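5-Carboxyvanillate Decarboxylase (Novosphingobium aromaticivorans, PDB 4QRN) probably removes a carboxyl group from 5-carboxyvanillate as a metal-dependent decarboxylase of the amidohydrolase superfamily, and binds manganese in its active site. Local coordinates at residues 97-101 with 102-106. Sequence-based numbering, arbitrary orientation.
Sequences ADMDA and TGIDK
A Schellman motif closes helix 93-101: Ile104 N donates to Met99 O at 3.0 Å, and Gly103 N donates to Asp100 O over a longer 3.3 Å. Gly103 is the C-prime residue. Its positive phi of 68°, which a residue without a side chain adopts at little cost, turns the chain back so that the next N-H, that of Ile104, reaches Met99 O. Met99 O also accepts from Thr102 N (3.0 Å), and its two donors approach from opposite faces of the carbonyl plane. Thr102 suits the turn because its hydroxyl can act as a further donor. With chi1 at 51°, OG1 sits between the backbone N and the carbonyl carbon and gives a 3.0 Å bond to Asp98 O, tilted a little out of that carbonyl's plane; the backbone N of Thr102 adds only a weak bond there. Tyr341 OH is hydrogen-bonded to the same oxygen.

The exit leads from the helix into strand 106-111, which lies between the parallel strands 38-44 and 147-149, a helix-to-strand link of the (beta/alpha)8 barrel of the amidohydrolase superfamily. Here Met99 and Ile104 form the apolar contact of the motif, CB to CB at 4.1 Å. The flexible thioether of Met99 bends at chi3 (63°), carrying CE along the departing chain to lie 3.9 Å from Lys106 C and beside Ile104 CG2, while Phe147 of strand 147-149 also touches this side chain. Asp98 OD2 forms a salt bridge with Arg87 and a hydrogen bond with Tyr337 OH, and Asp100 OD1 forms a salt bridge with Arg146, whose guanidinium also binds the carbonyl oxygens of Ile104 and Asp105.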
# COMPACT_ATOMS: atom_id res chain seq x y z
N ALA A 97 -1.04 0.07 -34.90
CA ALA A 97 -0.79 -1.35 -35.18
C ALA A 97 -0.68 -2.15 -33.87
O ALA A 97 -1.15 -3.29 -33.80
CB ALA A 97 0.46 -1.50 -36.02
N ASP A 98 -0.03 -1.57 -32.86
CA ASP A 98 0.09 -2.27 -31.59
C ASP A 98 -1.29 -2.46 -30.94
O ASP A 98 -1.55 -3.50 -30.32
CB ASP A 98 1.02 -1.50 -30.63
CG ASP A 98 2.51 -1.72 -30.92
OD1 ASP A 98 2.86 -2.52 -31.81
OD2 ASP A 98 3.33 -1.08 -30.23
N MET A 99 -2.15 -1.46 -31.04
CA MET A 99 -3.52 -1.59 -30.56
C MET A 99 -4.26 -2.66 -31.36
O MET A 99 -4.93 -3.53 -30.79
CB MET A 99 -4.24 -0.26 -30.66
CG MET A 99 -3.72 0.77 -29.64
SD MET A 99 -4.25 2.46 -29.94
CE MET A 99 -6.03 2.31 -29.75
N ASP A 100 -4.15 -2.60 -32.69
CA ASP A 100 -4.84 -3.56 -33.53
C ASP A 100 -4.41 -4.99 -33.16
O ASP A 100 -5.23 -5.92 -33.14
CB ASP A 100 -4.53 -3.29 -35.00
CG ASP A 100 -5.21 -2.04 -35.55
OD1 ASP A 100 -6.17 -1.52 -34.93
OD2 ASP A 100 -4.81 -1.60 -36.66
N ALA A 101 -3.13 -5.19 -32.88
CA ALA A 101 -2.60 -6.52 -32.58
C ALA A 101 -3.08 -7.08 -31.25
O ALA A 101 -2.93 -8.27 -31.00
CB ALA A 101 -1.07 -6.49 -32.61
N THR A 102 -3.61 -6.21 -30.39
CA THR A 102 -4.14 -6.67 -29.11
C THR A 102 -5.64 -6.39 -28.95
O THR A 102 -6.19 -6.47 -27.86
CB THR A 102 -3.35 -6.08 -27.93
OG1 THR A 102 -3.24 -4.64 -28.07
CG2 THR A 102 -1.98 -6.73 -27.84
N GLY A 103 -6.30 -6.09 -30.07
CA GLY A 103 -7.73 -5.91 -30.04
C GLY A 103 -8.22 -4.69 -29.28
O GLY A 103 -9.37 -4.67 -28.83
N ILE A 104 -7.35 -3.69 -29.11
CA ILE A 104 -7.72 -2.49 -28.38
C ILE A 104 -8.38 -1.49 -29.34
O ILE A 104 -7.76 -0.99 -30.28
CB ILE A 104 -6.51 -1.86 -27.66
CG1 ILE A 104 -5.88 -2.87 -26.68
CG2 ILE A 104 -6.94 -0.57 -26.96
CD1 ILE A 104 -6.85 -3.52 -25.69
N ASP A 105 -9.67 -1.24 -29.11
CA ASP A 105 -10.44 -0.35 -29.99
C ASP A 105 -10.13 1.11 -29.76
O ASP A 105 -10.04 1.87 -30.73
CB ASP A 105 -11.93 -0.65 -29.79
CG ASP A 105 -12.28 -2.03 -30.25
OD1 ASP A 105 -12.26 -2.24 -31.49
OD2 ASP A 105 -12.53 -2.92 -29.40
N LYS A 106 -10.02 1.53 -28.50
CA LYS A 106 -9.75 2.93 -28.19
C LYS A 106 -8.79 2.99 -27.04
O LYS A 106 -8.80 2.12 -26.15
CB LYS A 106 -11.03 3.67 -27.81
CG LYS A 106 -12.11 3.62 -28.90
CD LYS A 106 -13.27 4.54 -28.57
CE LYS A 106 -14.34 4.46 -29.67
NZ LYS A 106 -15.42 5.45 -29.47